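Local coordinates for negative regulator of ofd1 (Schizosaccharomyces pombe, PDB 3QTM), which is required for correct translation termination, stabilises the Sre1 N-terminal transcription factor domain and directly inhibits Ofd1, at residues Phe69-Ser74 / Ser119-Ala124; Ser75-Val80 / Ile101-Glu106; Thr96-Ile101 / Leu130-Val135. All coordinates share one frame; numbering follows the deposited sequence.

Contact 1 (Phe69-Ser74 / Ser119-Ala124); sequences FHAAYS and SRLFLA
A71 presses its methyl straight into the backbone of the opposing helix, and this is the tight spot of the contact. A71 CB lies 3.6 Å from R120 C and the same distance from L121 N, so the methyl rests chiefly on the R120-L121 peptide link, with the side chains of both residues beside it. With so small a residue there, the CA atoms of A71 and L121 come within 4.5 Å, and the segment axes approach to 8.2 Å at 30°. L121 closes one flank: its CG stands anti to the backbone N (chi1 -169°), and CD1 reaches A71 N at 3.7 Å and packs beside H70 CB. The looser part lies a turn further on, where A124 CB meets S74 OG at 3.9 Å and water takes over. One water donates to both S74 OG, at 2.9 Å, and A124 O, bridging the helices where no direct hydrogen bond joins them; S74 OG also hydrogen-bonds A104 O of helix 97-110. R120 starts toward helix 67-82, but its extended chain leads away to a salt bridge with D178 and a cation-pi contact with W23. Close alanine-mediated packing of helices 67-82 and 119-142 fits the all-helical, tetratricopeptide-repeat-like fold of this protein.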
loop_
_atom_site.group_PDB
_atom_site.type_symbol
_atom_site.label_atom_id
_atom_site.label_comp_id
_atom_site.label_asym_id
_atom_site.label_seq_id
_atom_site.Cartn_x
_atom_site.Cartn_y
_atom_site.Cartn_z
ATOM N N PHE A 69 -13.518 -3.033 -18.287
ATOM C CA PHE A 69 -13.103 -4.298 -18.887
ATOM C C PHE A 69 -11.575 -4.434 -18.867
ATOM O O PHE A 69 -11.036 -5.455 -18.426
ATOM C CB PHE A 69 -13.624 -4.459 -20.319
ATOM C CG PHE A 69 -12.923 -5.574 -21.090
ATOM C CD1 PHE A 69 -13.330 -6.887 -20.962
ATOM C CD2 PHE A 69 -11.850 -5.299 -21.917
ATOM C CE1 PHE A 69 -12.683 -7.908 -21.644
ATOM C CE2 PHE A 69 -11.194 -6.319 -22.611
ATOM C CZ PHE A 69 -11.605 -7.622 -22.467
ATOM N N HIS A 70 -10.874 -3.410 -19.341
ATOM C CA HIS A 70 -9.410 -3.501 -19.403
ATOM C C HIS A 70 -8.799 -3.513 -17.997
ATOM O O HIS A 70 -7.746 -4.116 -17.785
ATOM C CB HIS A 70 -8.812 -2.361 -20.232
ATOM C CG HIS A 70 -9.369 -2.269 -21.615
ATOM N ND1 HIS A 70 -8.911 -3.050 -22.655
ATOM C CD2 HIS A 70 -10.351 -1.489 -22.131
ATOM C CE1 HIS A 70 -9.595 -2.764 -23.748
ATOM N NE2 HIS A 70 -10.467 -1.815 -23.459
ATOM N N ALA A 71 -9.464 -2.847 -17.047
ATOM C CA ALA A 71 -9.023 -2.842 -15.657
ATOM C C ALA A 71 -9.068 -4.243 -15.058
ATOM O O ALA A 71 -8.135 -4.643 -14.379
ATOM C CB ALA A 71 -9.864 -1.882 -14.830
ATOM N N ALA A 72 -10.158 -4.982 -15.296
ATOM C CA ALA A 72 -10.279 -6.336 -14.760
ATOM C C ALA A 72 -9.252 -7.263 -15.399
ATOM O O ALA A 72 -8.650 -8.098 -14.737
ATOM C CB ALA A 72 -11.675 -6.884 -14.982
ATOM N N TYR A 73 -9.083 -7.126 -16.709
ATOM C CA TYR A 73 -8.158 -7.956 -17.450
ATOM C C TYR A 73 -6.715 -7.662 -16.969
ATOM O O TYR A 73 -5.922 -8.574 -16.717
ATOM C CB TYR A 73 -8.324 -7.647 -18.935
ATOM C CG TYR A 73 -7.724 -8.645 -19.878
ATOM C CD1 TYR A 73 -8.055 -8.629 -21.225
ATOM C CD2 TYR A 73 -6.832 -9.622 -19.424
ATOM C CE1 TYR A 73 -7.497 -9.544 -22.111
ATOM C CE2 TYR A 73 -6.268 -10.547 -20.301
ATOM C CZ TYR A 73 -6.603 -10.496 -21.652
ATOM O OH TYR A 73 -6.054 -11.401 -22.544
ATOM N N SER A 74 -6.383 -6.383 -16.833
ATOM C CA SER A 74 -5.074 -5.992 -16.319
ATOM C C SER A 74 -4.841 -6.574 -14.928
ATOM O O SER A 74 -3.770 -7.088 -14.654
ATOM C CB SER A 74 -4.949 -4.472 -16.262
ATOM O OG SER A 74 -3.728 -4.100 -15.660
ATOM N N SER A 119 -11.834 5.008 -12.574
ATOM C CA SER A 119 -11.288 4.684 -11.259
ATOM C C SER A 119 -10.594 3.316 -11.193
ATOM O O SER A 119 -9.454 3.212 -10.745
ATOM C CB SER A 119 -12.394 4.765 -10.202
ATOM O OG SER A 119 -12.861 6.100 -10.086
ATOM N N ARG A 120 -11.282 2.276 -11.645
ATOM C CA ARG A 120 -10.724 0.933 -11.578
ATOM C C ARG A 120 -9.505 0.821 -12.488
ATOM O O ARG A 120 -8.553 0.141 -12.160
ATOM C CB ARG A 120 -11.778 -0.132 -11.913
ATOM C CG ARG A 120 -12.792 -0.360 -10.798
ATOM C CD ARG A 120 -14.010 -1.176 -11.257
ATOM N NE ARG A 120 -15.034 -1.160 -10.218
ATOM C CZ ARG A 120 -15.240 -2.142 -9.342
ATOM N NH1 ARG A 120 -14.519 -3.258 -9.389
ATOM N NH2 ARG A 120 -16.181 -2.009 -8.416
ATOM N N LEU A 121 -9.532 1.519 -13.617
ATOM C CA LEU A 121 -8.409 1.483 -14.539
ATOM C C LEU A 121 -7.205 2.183 -13.924
ATOM O O LEU A 121 -6.076 1.686 -14.023
ATOM C CB LEU A 121 -8.765 2.128 -15.886
ATOM C CG LEU A 121 -7.703 1.865 -16.965
ATOM C CD1 LEU A 121 -7.727 0.370 -17.383
ATOM C CD2 LEU A 121 -7.845 2.793 -18.177
ATOM N N PHE A 122 -7.455 3.320 -13.279
ATOM C CA PHE A 122 -6.381 4.092 -12.662
ATOM C C PHE A 122 -5.711 3.266 -11.576
ATOM O O PHE A 122 -4.489 3.301 -11.430
ATOM C CB PHE A 122 -6.897 5.422 -12.103
ATOM C CG PHE A 122 -7.069 6.501 -13.155
ATOM C CD1 PHE A 122 -7.058 6.181 -14.507
ATOM C CD2 PHE A 122 -7.278 7.823 -12.785
ATOM C CE1 PHE A 122 -7.220 7.161 -15.471
ATOM C CE2 PHE A 122 -7.454 8.816 -13.740
ATOM C CZ PHE A 122 -7.421 8.485 -15.089
ATOM N N LEU A 123 -6.514 2.501 -10.841
ATOM C CA LEU A 123 -5.983 1.666 -9.773
ATOM C C LEU A 123 -5.140 0.532 -10.358
ATOM O O LEU A 123 -4.049 0.261 -9.863
ATOM C CB LEU A 123 -7.099 1.127 -8.863
ATOM C CG LEU A 123 -6.730 0.159 -7.719
ATOM C CD1 LEU A 123 -5.822 0.810 -6.676
ATOM C CD2 LEU A 123 -7.981 -0.404 -7.037
ATOM N N ALA A 124 -5.642 -0.109 -11.413
ATOM C CA ALA A 124 -4.910 -1.184 -12.093
ATOM C C ALA A 124 -3.576 -0.694 -12.650
ATOM O O ALA A 124 -2.561 -1.394 -12.581
ATOM C CB ALA A 124 -5.753 -1.772 -13.230
HETATM O O HOH W 1 -2.977 -4.086 -12.881
#

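Contact 2 (Ser75-Val80 / Ile101-Glu106); sequences SALLAV and IDAAIE
L77 and L78 of helix 67-82 pack against A103, A104 and I101 of helix 97-110 in a buried contact of apolar side chains between two neighbouring antiparallel helices, with no hydrogen bond across it. Their segment axes run at 169° and come within 7.8 Å, a spacing that A104 permits: its CA lies 5.1 Å from that of L77. The methyl of A104 sits between the two leucines, touching L78 N at 3.8 Å and the CB atoms of both L77 and L78. Side-by-side antiparallel helices of this kind are the building element of tetratricopeptide-repeat-like folds, consistent with the family of this protein. The leucines leave the backbone differently. L77 has CG anti to its carbonyl carbon (chi1 -68°), and its CD1 lies over the far helix's backbone, 3.8 Å from A103 O, with A103 CB next to it at the more exposed margin. L78 instead turns CG anti to its backbone N (chi1 -165°), which brings its CD1 against A104 CB. Although I101 points its CB away from helix 67-82, I101 CG1 still meets L78 CD1 at 4.2 Å; R127 of helix 119-142 packs on L78 as well, while Y100 and R107 flank L77.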
loop_
_atom_site.group_PDB
_atom_site.type_symbol
_atom_site.label_atom_id
_atom_site.label_comp_id
_atom_site.label_asym_id
_atom_site.label_seq_id
_atom_site.Cartn_x
_atom_site.Cartn_y
_atom_site.Cartn_z
ATOM N N SER A 75 -5.856 -6.500 -14.061
ATOM C CA SER A 75 -5.745 -7.033 -12.700
ATOM C C SER A 75 -5.484 -8.534 -12.657
ATOM O O SER A 75 -4.717 -9.009 -11.824
ATOM C CB SER A 75 -6.997 -6.723 -11.883
ATOM O OG SER A 75 -7.093 -5.332 -11.657
ATOM N N ALA A 76 -6.132 -9.282 -13.545
ATOM C CA ALA A 76 -5.893 -10.715 -13.615
ATOM C C ALA A 76 -4.439 -10.994 -14.024
ATOM O O ALA A 76 -3.771 -11.835 -13.426
ATOM C CB ALA A 76 -6.875 -11.376 -14.582
ATOM N N LEU A 77 -3.956 -10.283 -15.040
ATOM C CA LEU A 77 -2.565 -10.416 -15.475
ATOM C C LEU A 77 -1.585 -10.127 -14.327
ATOM O O LEU A 77 -0.606 -10.852 -14.121
ATOM C CB LEU A 77 -2.277 -9.522 -16.700
ATOM C CG LEU A 77 -2.989 -9.946 -17.994
ATOM C CD1 LEU A 77 -3.045 -8.808 -19.017
ATOM C CD2 LEU A 77 -2.329 -11.195 -18.616
ATOM N N LEU A 78 -1.864 -9.083 -13.562
ATOM C CA LEU A 78 -0.970 -8.722 -12.483
ATOM C C LEU A 78 -0.956 -9.830 -11.446
ATOM O O LEU A 78 0.075 -10.107 -10.823
ATOM C CB LEU A 78 -1.412 -7.412 -11.825
ATOM C CG LEU A 78 -0.346 -6.779 -10.925
ATOM C CD1 LEU A 78 0.926 -6.606 -11.732
ATOM C CD2 LEU A 78 -0.827 -5.441 -10.325
ATOM N N ALA A 79 -2.111 -10.463 -11.262
ATOM C CA ALA A 79 -2.266 -11.441 -10.206
ATOM C C ALA A 79 -1.474 -12.685 -10.566
ATOM O O ALA A 79 -0.983 -13.385 -9.680
ATOM C CB ALA A 79 -3.752 -11.777 -9.965
ATOM N N VAL A 80 -1.346 -12.952 -11.865
ATOM C CA VAL A 80 -0.550 -14.088 -12.319
ATOM C C VAL A 80 0.887 -13.825 -11.893
ATOM O O VAL A 80 1.556 -14.722 -11.377
ATOM C CB VAL A 80 -0.628 -14.316 -13.854
ATOM C CG1 VAL A 80 0.402 -15.371 -14.310
ATOM C CG2 VAL A 80 -2.036 -14.745 -14.261
ATOM N N ILE A 101 3.703 -8.648 -15.450
ATOM C CA ILE A 101 3.595 -7.257 -15.015
ATOM C C ILE A 101 3.535 -6.357 -16.251
ATOM O O ILE A 101 2.678 -5.487 -16.327
ATOM C CB ILE A 101 4.788 -6.834 -14.123
ATOM C CG1 ILE A 101 4.834 -7.666 -12.838
ATOM C CG2 ILE A 101 4.766 -5.319 -13.831
ATOM C CD1 ILE A 101 6.110 -7.428 -12.003
ATOM N N ASP A 102 4.441 -6.571 -17.212
ATOM C CA ASP A 102 4.420 -5.818 -18.474
ATOM C C ASP A 102 3.068 -5.925 -19.182
ATOM O O ASP A 102 2.533 -4.930 -19.682
ATOM C CB ASP A 102 5.505 -6.300 -19.438
ATOM C CG ASP A 102 6.922 -6.059 -18.913
ATOM O OD1 ASP A 102 7.099 -5.208 -18.011
ATOM O OD2 ASP A 102 7.863 -6.719 -19.420
ATOM N N ALA A 103 2.534 -7.142 -19.260
ATOM C CA ALA A 103 1.227 -7.340 -19.898
ATOM C C ALA A 103 0.116 -6.593 -19.149
ATOM O O ALA A 103 -0.730 -5.948 -19.770
ATOM C CB ALA A 103 0.907 -8.815 -20.015
ATOM N N ALA A 104 0.135 -6.663 -17.817
ATOM C CA ALA A 104 -0.825 -5.921 -16.992
ATOM C C ALA A 104 -0.805 -4.427 -17.311
ATOM O O ALA A 104 -1.862 -3.790 -17.416
ATOM C CB ALA A 104 -0.545 -6.139 -15.500
ATOM N N ILE A 105 0.406 -3.871 -17.420
ATOM C CA ILE A 105 0.598 -2.478 -17.810
ATOM C C ILE A 105 0.031 -2.198 -19.209
ATOM O O ILE A 105 -0.732 -1.263 -19.404
ATOM C CB ILE A 105 2.110 -2.095 -17.806
ATOM C CG1 ILE A 105 2.669 -2.089 -16.369
ATOM C CG2 ILE A 105 2.317 -0.753 -18.538
ATOM C CD1 ILE A 105 4.197 -1.849 -16.269
ATOM N N GLU A 106 0.420 -3.003 -20.189
ATOM C CA GLU A 106 -0.019 -2.763 -21.562
ATOM C C GLU A 106 -1.545 -2.912 -21.697
ATOM O O GLU A 106 -2.211 -2.101 -22.372
ATOM C CB GLU A 106 0.693 -3.714 -22.519
ATOM C CG GLU A 106 2.211 -3.619 -22.478
ATOM C CD GLU A 106 2.735 -2.463 -23.309
ATOM O OE1 GLU A 106 1.941 -1.873 -24.072
ATOM O OE2 GLU A 106 3.931 -2.138 -23.195
#

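Contact 3 (Thr96-Ile101 / Leu130-Val135); sequences TEESYI and LEKVRV
The guanidinium of R134 takes E97 OE2 and E131 OE1 at its edge, both in its plane, and the three residues form a salt-bridge network. The salt bridge across the helices, R134 NH2 to E97 OE2, is 2.8 Å long and nearly straight at 167°, with the carboxylate and guanidinium planes 21° apart. E131, on R134's own helix, is gripped side-on: R134 NE and NH2 both donate to E131 OE1, at 2.9 Å from NE, which would hold the guanidinium against rotation. The arginine thus lies between two carboxylates and probably offsets their mutual repulsion. Another salt bridge runs from K132 NZ to E98 OE2, 2.7 Å long, with NZ on the anti side of the carboxylate and 25° out of its plane. E98 CG stands anti to its backbone N, and the chain beyond is extended toward K132. R139 also pairs with E98 OE2, and D102 with K132. These bridges flank the antiparallel packing of helices 97-110 and 119-142, consecutive helices in a tetratricopeptide-repeat-like fold. An alanine in place of E98 has no carboxylate, which would probably cost R139 and K132 this partner, leaving K132 to D102, and open a gap beside V135 CG1, where E98 CD packs at 3.8 Å. Between the charged pairs, I101 CD1 meets V135 CG2 at a tight 3.5 Å. I101 CG2 rests on the backbone of K132, 3.7 Å from K132 N.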
loop_
_atom_site.group_PDB
_atom_site.type_symbol
_atom_site.label_atom_id
_atom_site.label_comp_id
_atom_site.label_asym_id
_atom_site.label_seq_id
_atom_site.Cartn_x
_atom_site.Cartn_y
_atom_site.Cartn_z
ATOM N N THR A 96 7.631 -15.430 -17.699
ATOM C CA THR A 96 8.221 -14.836 -16.498
ATOM C C THR A 96 7.222 -13.981 -15.721
ATOM O O THR A 96 6.263 -13.443 -16.298
ATOM C CB THR A 96 9.421 -13.935 -16.842
ATOM O OG1 THR A 96 8.976 -12.848 -17.669
ATOM C CG2 THR A 96 10.512 -14.724 -17.574
ATOM N N GLU A 97 7.466 -13.834 -14.417
ATOM C CA GLU A 97 6.701 -12.904 -13.602
ATOM C C GLU A 97 6.698 -11.503 -14.242
ATOM O O GLU A 97 5.638 -10.875 -14.404
ATOM C CB GLU A 97 7.272 -12.830 -12.174
ATOM C CG GLU A 97 6.577 -11.790 -11.309
ATOM C CD GLU A 97 7.318 -11.470 -10.009
ATOM O OE1 GLU A 97 8.445 -11.975 -9.802
ATOM O OE2 GLU A 97 6.766 -10.699 -9.192
ATOM N N GLU A 98 7.883 -11.020 -14.608
ATOM C CA GLU A 98 8.005 -9.671 -15.152
ATOM C C GLU A 98 7.189 -9.477 -16.430
ATOM O O GLU A 98 6.623 -8.415 -16.670
ATOM C CB GLU A 98 9.464 -9.282 -15.403
ATOM C CG GLU A 98 9.599 -7.801 -15.802
ATOM C CD GLU A 98 11.054 -7.340 -15.896
ATOM O OE1 GLU A 98 11.954 -8.204 -15.960
ATOM O OE2 GLU A 98 11.294 -6.114 -15.916
ATOM N N SER A 99 7.119 -10.502 -17.257
ATOM C CA SER A 99 6.350 -10.375 -18.484
ATOM C C SER A 99 4.847 -10.209 -18.195
ATOM O O SER A 99 4.144 -9.504 -18.916
ATOM C CB SER A 99 6.614 -11.551 -19.413
ATOM O OG SER A 99 6.191 -11.233 -20.727
ATOM N N TYR A 100 4.377 -10.824 -17.116
ATOM C CA TYR A 100 2.990 -10.646 -16.696
ATOM C C TYR A 100 2.715 -9.237 -16.123
ATOM O O TYR A 100 1.628 -8.693 -16.298
ATOM C CB TYR A 100 2.558 -11.768 -15.739
ATOM C CG TYR A 100 2.038 -12.968 -16.511
ATOM C CD1 TYR A 100 2.883 -14.021 -16.862
ATOM C CD2 TYR A 100 0.712 -13.017 -16.947
ATOM C CE1 TYR A 100 2.415 -15.099 -17.600
ATOM C CE2 TYR A 100 0.235 -14.085 -17.692
ATOM C CZ TYR A 100 1.086 -15.123 -18.012
ATOM O OH TYR A 100 0.610 -16.179 -18.747
ATOM N N ILE A 101 3.703 -8.648 -15.450
ATOM C CA ILE A 101 3.595 -7.257 -15.015
ATOM C C ILE A 101 3.535 -6.357 -16.251
ATOM O O ILE A 101 2.678 -5.487 -16.327
ATOM C CB ILE A 101 4.788 -6.834 -14.123
ATOM C CG1 ILE A 101 4.834 -7.666 -12.838
ATOM C CG2 ILE A 101 4.766 -5.319 -13.831
ATOM C CD1 ILE A 101 6.110 -7.428 -12.003
ATOM N N LEU A 130 3.737 0.099 -10.003
ATOM C CA LEU A 130 4.475 -0.104 -8.753
ATOM C C LEU A 130 5.096 -1.498 -8.690
ATOM O O LEU A 130 6.215 -1.649 -8.186
ATOM C CB LEU A 130 3.618 0.167 -7.509
ATOM C CG LEU A 130 3.264 1.637 -7.244
ATOM C CD1 LEU A 130 2.332 1.758 -6.041
ATOM C CD2 LEU A 130 4.521 2.492 -7.046
ATOM N N GLU A 131 4.403 -2.513 -9.210
ATOM C CA GLU A 131 5.004 -3.859 -9.206
ATOM C C GLU A 131 6.201 -3.887 -10.142
ATOM O O GLU A 131 7.178 -4.584 -9.884
ATOM C CB GLU A 131 4.013 -4.964 -9.583
ATOM C CG GLU A 131 2.928 -5.178 -8.551
ATOM C CD GLU A 131 3.476 -5.612 -7.193
ATOM O OE1 GLU A 131 4.620 -6.119 -7.127
ATOM O OE2 GLU A 131 2.755 -5.454 -6.184
ATOM N N LYS A 132 6.119 -3.122 -11.229
ATOM C CA LYS A 132 7.251 -2.976 -12.136
ATOM C C LYS A 132 8.474 -2.388 -11.385
ATOM O O LYS A 132 9.597 -2.881 -11.529
ATOM C CB LYS A 132 6.864 -2.092 -13.324
ATOM C CG LYS A 132 7.973 -1.879 -14.356
ATOM C CD LYS A 132 8.299 -3.161 -15.116
ATOM C CE LYS A 132 9.241 -2.893 -16.301
ATOM N NZ LYS A 132 9.758 -4.154 -16.930
ATOM N N VAL A 133 8.238 -1.353 -10.577
ATOM C CA VAL A 133 9.306 -0.715 -9.805
ATOM C C VAL A 133 10.029 -1.734 -8.917
ATOM O O VAL A 133 11.261 -1.793 -8.874
ATOM C CB VAL A 133 8.745 0.407 -8.908
ATOM C CG1 VAL A 133 9.739 0.759 -7.816
ATOM C CG2 VAL A 133 8.349 1.646 -9.745
ATOM N N ARG A 134 9.246 -2.539 -8.212
ATOM C CA ARG A 134 9.804 -3.564 -7.343
ATOM C C ARG A 134 10.686 -4.544 -8.112
ATOM O O ARG A 134 11.787 -4.888 -7.669
ATOM C CB ARG A 134 8.704 -4.315 -6.597
ATOM C CG ARG A 134 9.236 -5.437 -5.707
ATOM C CD ARG A 134 8.101 -6.201 -5.044
ATOM N NE ARG A 134 7.212 -6.777 -6.044
ATOM C CZ ARG A 134 7.465 -7.896 -6.717
ATOM N NH1 ARG A 134 8.585 -8.571 -6.494
ATOM N NH2 ARG A 134 6.597 -8.346 -7.612
ATOM N N VAL A 135 10.214 -5.002 -9.263
ATOM C CA VAL A 135 11.011 -5.947 -10.038
ATOM C C VAL A 135 12.284 -5.280 -10.608
ATOM O O VAL A 135 13.353 -5.905 -10.659
ATOM C CB VAL A 135 10.181 -6.645 -11.140
ATOM C CG1 VAL A 135 11.093 -7.331 -12.125
ATOM C CG2 VAL A 135 9.214 -7.663 -10.513
#

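Three helices account for all three contacts: 67-82 pairs with 119-142 in contact 1 and with 97-110 in contact 2, while 97-110 and 119-142 meet in contact 3. Each helix therefore packs on the other two, so the three form a mutually packed group in the N-terminal part of the protein. Along the chain, contact 2 falls between the two segments of contact 1, whereas contact 3 crosses both. Contacts 1 and 2, centres about 10 Å apart, touch through a hydrogen bond; contacts 2 and 3, centres about 8 Å apart, share I101 and touch through a salt bridge. Contacts 1 and 3, centres about 16 Å apart, do not touch, marking two separate levels along helix 119-142.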